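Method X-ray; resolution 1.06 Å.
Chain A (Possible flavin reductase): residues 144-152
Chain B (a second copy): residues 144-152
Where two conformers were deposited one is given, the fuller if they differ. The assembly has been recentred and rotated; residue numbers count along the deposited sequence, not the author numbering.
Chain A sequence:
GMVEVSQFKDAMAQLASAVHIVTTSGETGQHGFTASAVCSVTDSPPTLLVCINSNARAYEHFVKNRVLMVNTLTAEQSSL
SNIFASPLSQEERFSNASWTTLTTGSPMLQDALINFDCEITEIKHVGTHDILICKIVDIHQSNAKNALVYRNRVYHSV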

ATOM      1  N   ALA A 144      -1.510  20.515  -7.679  1.00 18.76           N
ATOM      2  CA  ALA A 144      -0.346  21.336  -7.372  1.00 17.69           C
ATOM      3  C   ALA A 144      -0.026  21.386  -5.878  1.00 15.86           C
ATOM      4  O   ALA A 144       0.498  22.359  -5.362  1.00 18.12           O
ATOM      5  CB  ALA A 144      -0.556  22.757  -7.934  1.00 20.22           C
ATOM      6  N   LYS A 145      -0.320  20.303  -5.191  1.00 11.38           N
ATOM      7  CA  LYS A 145       0.032  20.168  -3.789  1.00  9.86           C
ATOM      8  C   LYS A 145       1.079  19.102  -3.609  1.00  8.76           C
ATOM      9  O   LYS A 145       1.282  18.266  -4.497  1.00 10.95           O
ATOM     10  CB  LYS A 145      -1.183  19.906  -2.922  1.00 11.08           C
ATOM     11  CG  LYS A 145      -2.120  21.063  -3.049  1.00 13.77           C
ATOM     12  CD  LYS A 145      -3.107  21.155  -1.964  1.00 16.13           C
ATOM     13  CE  LYS A 145      -4.044  22.375  -2.204  1.00 17.09           C
ATOM     14  NZ  LYS A 145      -4.931  22.570  -1.069  1.00 18.47           N
ATOM     15  N   ASN A 146       1.773  19.156  -2.486  1.00  8.02           N
ATOM     16  CA  ASN A 146       2.797  18.168  -2.168  1.00  7.39           C
ATOM     17  C   ASN A 146       2.229  17.148  -1.187  1.00  7.05           C
ATOM     18  O   ASN A 146       1.423  17.475  -0.335  1.00  7.17           O
ATOM     19  CB  ASN A 146       4.002  18.840  -1.563  1.00  9.20           C
ATOM     20  CG  ASN A 146       4.614  19.873  -2.483  1.00 13.07           C
ATOM     21  OD1 ASN A 146       4.817  21.017  -2.099  1.00 16.13           O
ATOM     22  ND2 ASN A 146       4.816  19.503  -3.698  1.00 15.66           N
ATOM     23  N   ALA A 147       2.676  15.897  -1.349  1.00  6.38           N
ATOM     24  CA  ALA A 147       2.183  14.763  -0.540  1.00  5.91           C
ATOM     25  C   ALA A 147       2.980  14.601   0.725  1.00  5.97           C
ATOM     26  O   ALA A 147       4.214  14.790   0.729  1.00  7.63           O
ATOM     27  CB  ALA A 147       2.304  13.461  -1.336  1.00  6.59           C
ATOM     28  N   LEU A 148       2.305  14.180   1.773  1.00  5.94           N
ATOM     29  CA  LEU A 148       2.978  13.728   2.983  1.00  5.98           C
ATOM     30  C   LEU A 148       3.409  12.272   2.799  1.00  6.29           C
ATOM     31  O   LEU A 148       2.613  11.409   2.469  1.00  7.10           O
ATOM     32  CB  LEU A 148       2.024  13.791   4.173  1.00  6.11           C
ATOM     33  CG  LEU A 148       2.645  13.586   5.534  1.00  6.24           C
ATOM     34  CD1 LEU A 148       3.721  14.637   5.869  1.00  7.02           C
ATOM     35  CD2 LEU A 148       1.573  13.561   6.619  1.00  7.27           C
ATOM     36  N   VAL A 149       4.658  12.004   3.140  1.00  5.97           N
ATOM     37  CA  VAL A 149       5.231  10.660   3.092  1.00  6.62           C
ATOM     38  C   VAL A 149       5.911  10.370   4.408  1.00  5.99           C
ATOM     39  O   VAL A 149       6.564  11.260   4.960  1.00  7.74           O
ATOM     40  CB  VAL A 149       6.146  10.469   1.861  1.00  7.15           C
ATOM     41  CG1 VAL A 149       7.016   9.202   1.934  1.00  8.96           C
ATOM     42  CG2 VAL A 149       5.316  10.476   0.563  1.00  9.63           C
ATOM     43  N   TYR A 150       5.760   9.133   4.873  1.00  6.11           N
ATOM     44  CA  TYR A 150       6.350   8.669   6.142  1.00  6.65           C
ATOM     45  C   TYR A 150       7.441   7.623   5.801  1.00  7.42           C
ATOM     46  O   TYR A 150       7.187   6.689   5.046  1.00  7.47           O
ATOM     47  CB  TYR A 150       5.259   8.052   6.993  1.00  7.28           C
ATOM     48  CG  TYR A 150       5.610   7.665   8.402  1.00  7.96           C
ATOM     49  CD1 TYR A 150       6.079   8.593   9.308  1.00  8.50           C
ATOM     50  CD2 TYR A 150       5.465   6.337   8.822  1.00 10.51           C
ATOM     51  CE1 TYR A 150       6.387   8.215  10.616  1.00  9.84           C
ATOM     52  CE2 TYR A 150       5.746   5.964  10.110  1.00 11.42           C
ATOM     53  CZ  TYR A 150       6.193   6.886  11.015  1.00 10.44           C
ATOM     54  OH  TYR A 150       6.466   6.448  12.312  1.00 12.70           O
ATOM     55  N   ARG A 151       8.645   7.849   6.303  0.50  5.99           N
ATOM     56  CA  ARG A 151       9.755   6.933   6.079  0.50  6.49           C
ATOM     57  C   ARG A 151      10.792   7.196   7.178  0.50  6.58           C
ATOM     58  O   ARG A 151      11.038   8.325   7.563  0.50  7.48           O
ATOM     59  CB  ARG A 151      10.403   7.115   4.694  0.50  6.00           C
ATOM     60  CG  ARG A 151      11.343   5.961   4.393  0.50  6.50           C
ATOM     61  CD  ARG A 151      12.257   6.222   3.257  0.50  7.12           C
ATOM     62  NE  ARG A 151      13.288   5.186   3.288  0.50  7.08           N
ATOM     63  CZ  ARG A 151      14.590   5.378   3.110  0.50  6.44           C
ATOM     64  NH1 ARG A 151      15.047   6.567   2.745  0.50  6.90           N
ATOM     65  NH2 ARG A 151      15.430   4.361   3.275  0.50  7.31           N
ATOM     66  N   ASN A 152      11.429   6.129   7.634  1.00  7.41           N
ATOM     67  CA  ASN A 152      12.440   6.215   8.697  1.00  7.90           C
ATOM     68  C   ASN A 152      11.895   6.905   9.939  1.00  8.47           C
ATOM     69  O   ASN A 152      12.594   7.596  10.659  1.00  8.88           O
ATOM     70  CB  ASN A 152      13.728   6.852   8.194  1.00  9.42           C
ATOM     71  CG  ASN A 152      14.349   6.104   7.052  1.00 10.96           C
ATOM     72  OD1 ASN A 152      14.567   6.690   6.019  1.00 16.09           O
ATOM     73  ND2 ASN A 152      14.608   4.832   7.219  1.00 13.78           N
TER
ATOM     74  N   ALA B 144      20.988   3.568   5.373  1.00 18.76           N
ATOM     75  CA  ALA B 144      21.510   4.832   4.867  1.00 17.69           C
ATOM     76  C   ALA B 144      21.351   4.980   3.355  1.00 15.86           C
ATOM     77  O   ALA B 144      22.137   5.628   2.683  1.00 18.12           O
ATOM     78  CB  ALA B 144      22.989   4.980   5.278  1.00 20.22           C
ATOM     79  N   LYS B 145      20.296   4.396   2.826  1.00 11.38           N
ATOM     80  CA  LYS B 145      19.959   4.550   1.423  1.00  9.86           C
ATOM     81  C   LYS B 145      18.682   5.332   1.270  1.00  8.76           C
ATOM     82  O   LYS B 145      17.909   5.462   2.226  1.00 10.95           O
ATOM     83  CB  LYS B 145      19.883   3.216   0.709  1.00 11.08           C
ATOM     84  CG  LYS B 145      21.220   2.553   0.788  1.00 13.77           C
ATOM     85  CD  LYS B 145      21.420   1.487  -0.203  1.00 16.13           C
ATOM     86  CE  LYS B 145      22.828   0.851  -0.019  1.00 17.09           C
ATOM     87  NZ  LYS B 145      23.101  -0.104  -1.082  1.00 18.47           N
ATOM     88  N   ASN B 146      18.482   5.888   0.088  1.00  8.02           N
ATOM     89  CA  ASN B 146      17.273   6.647  -0.207  1.00  7.39           C
ATOM     90  C   ASN B 146      16.311   5.776  -1.008  1.00  7.05           C
ATOM     91  O   ASN B 146      16.722   4.960  -1.813  1.00  7.17           O
ATOM     92  CB  ASN B 146      17.613   7.886  -0.995  1.00  9.20           C
ATOM     93  CG  ASN B 146      18.573   8.796  -0.262  1.00 13.07           C
ATOM     94  OD1 ASN B 146      19.606   9.181  -0.792  1.00 16.13           O
ATOM     95  ND2 ASN B 146      18.283   9.058   0.964  1.00 15.66           N
ATOM     96  N   ALA B 147      15.014   5.975  -0.745  1.00  6.38           N
ATOM     97  CA  ALA B 147      13.942   5.173  -1.369  1.00  5.91           C
ATOM     98  C   ALA B 147      13.496   5.770  -2.675  1.00  5.97           C
ATOM     99  O   ALA B 147      13.416   7.009  -2.816  1.00  7.63           O
ATOM    100  CB  ALA B 147      12.723   5.119  -0.443  1.00  6.59           C
ATOM    101  N   LEU B 148      13.133   4.908  -3.600  1.00  5.94           N
ATOM    102  CA  LEU B 148      12.437   5.332  -4.807  1.00  5.98           C
ATOM    103  C   LEU B 148      10.946   5.477  -4.498  1.00  6.29           C
ATOM    104  O   LEU B 148      10.308   4.567  -3.998  1.00  7.10           O
ATOM    105  CB  LEU B 148      12.591   4.280  -5.903  1.00  6.11           C
ATOM    106  CG  LEU B 148      12.132   4.685  -7.283  1.00  6.24           C
ATOM    107  CD1 LEU B 148      12.894   5.906  -7.836  1.00  7.02           C
ATOM    108  CD2 LEU B 148      12.236   3.513  -8.253  1.00  7.27           C
ATOM    109  N   VAL B 149      10.388   6.599  -4.921  1.00  5.97           N
ATOM    110  CA  VAL B 149       8.962   6.889  -4.771  1.00  6.62           C
ATOM    111  C   VAL B 149       8.413   7.340  -6.103  1.00  5.99           C
ATOM    112  O   VAL B 149       9.088   8.092  -6.813  1.00  7.74           O
ATOM    113  CB  VAL B 149       8.696   7.882  -3.618  1.00  7.15           C
ATOM    114  CG1 VAL B 149       7.271   8.463  -3.625  1.00  8.96           C
ATOM    115  CG2 VAL B 149       9.001   7.226  -2.257  1.00  9.63           C
ATOM    116  N   TYR B 150       7.199   6.889  -6.407  1.00  6.11           N
ATOM    117  CA  TYR B 150       6.503   7.223  -7.663  1.00  6.65           C
ATOM    118  C   TYR B 150       5.285   8.112  -7.307  1.00  7.42           C
ATOM    119  O   TYR B 150       4.501   7.763  -6.429  1.00  7.47           O
ATOM    120  CB  TYR B 150       6.057   5.939  -8.332  1.00  7.28           C
ATOM    121  CG  TYR B 150       5.475   6.041  -9.714  1.00  7.96           C
ATOM    122  CD1 TYR B 150       6.193   6.580 -10.760  1.00  8.50           C
ATOM    123  CD2 TYR B 150       4.175   5.582  -9.963  1.00 10.51           C
ATOM    124  CE1 TYR B 150       5.637   6.652 -12.039  1.00  9.84           C
ATOM    125  CE2 TYR B 150       3.633   5.632 -11.220  1.00 11.42           C
ATOM    126  CZ  TYR B 150       4.350   6.149 -12.262  1.00 10.44           C
ATOM    127  OH  TYR B 150       3.744   6.177 -13.521  1.00 12.70           O
ATOM    128  N   ARG B 151       5.201   9.270  -7.942  0.50  5.99           N
ATOM    129  CA  ARG B 151       4.094  10.191  -7.718  0.50  6.49           C
ATOM    130  C   ARG B 151       4.027  11.126  -8.932  0.50  6.58           C
ATOM    131  O   ARG B 151       5.036  11.549  -9.466  0.50  7.48           O
ATOM    132  CB  ARG B 151       4.262  11.017  -6.430  0.50  6.00           C
ATOM    133  CG  ARG B 151       2.966  11.732  -6.086  0.50  6.50           C
ATOM    134  CD  ARG B 151       3.131  12.804  -5.078  0.50  7.12           C
ATOM    135  NE  ARG B 151       1.901  13.594  -5.086  0.50  7.08           N
ATOM    136  CZ  ARG B 151       1.827  14.920  -5.053  0.50  6.44           C
ATOM    137  NH1 ARG B 151       2.919  15.647  -4.871  0.50  6.90           N
ATOM    138  NH2 ARG B 151       0.643  15.512  -5.177  0.50  7.31           N
ATOM    139  N   ASN B 152       2.810  11.477  -9.319  1.00  7.41           N
ATOM    140  CA  ASN B 152       2.580  12.355 -10.475  1.00  7.90           C
ATOM    141  C   ASN B 152       3.251  11.822 -11.731  1.00  8.47           C
ATOM    142  O   ASN B 152       3.707  12.559 -12.588  1.00  8.88           O
ATOM    143  CB  ASN B 152       2.970  13.795 -10.171  1.00  9.42           C
ATOM    144  CG  ASN B 152       2.216  14.379  -9.013  1.00 10.96           C
ATOM    145  OD1 ASN B 152       2.837  14.828  -8.079  1.00 16.09           O
ATOM    146  ND2 ASN B 152       0.909  14.353  -9.056  1.00 13.78           N
TER
HETATM  147  O   HOH W   1       1.855  17.812  -7.784  1.00 37.83           O
HETATM  148  O   HOH W   2      17.651   6.305   5.475  1.00 37.83           O

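The two stretches are related by an exact two-fold axis, so every contact occurs twice. Their end-to-end directions differ by 150°, a roughly antiparallel course. The backbones stay well apart: the nearest CA atoms are those of Ala147(A) and Arg151(B), 8.7 Å apart, and the same holds for Arg151(A) and Ala147(B). Long arginine side chains bridge the gap.

Along chain B, Ala144(B) points away and makes no contact. Lys145(B) contributes its backbone. Lys145(B) O accepts two hydrogen bonds, from Arg151(A) NH2 at 2.9 Å and from Arg151(A) NH1 at 3.1 Å. The oxygen lies at the guanidinium edge, near its plane, where both nitrogens can donate to it. The CA-to-CB bond of Lys145(B) runs sideways and the end of the side chain leads away. The CA-to-CB bond of Asn146(B) points away, but Asn146(B) CA lies 3.7 Å from Arg151(A) NH1. Ala147(B) points toward chain A. Ala147(B) N sits over one face of the Arg151(A) guanidinium, 3.5 Å from Arg151(A) NH1, and Ala147(B) CB packs 3.8 Å from Arg151(A) NE.

The strand covers 148-151. Leu148(B) and Tyr150(B) are out of reach, whereas Val149(B) and Arg151(B) point toward chain A. Arg151(B) is extended, with chi1 to chi3 all t, and donates through NH1 and NH2 to Lys145(A) O. Beyond it, Asn152(B) OD1 accepts from water 1 at 3.2 Å from the water O. That water also donates weakly to Lys145(A) O.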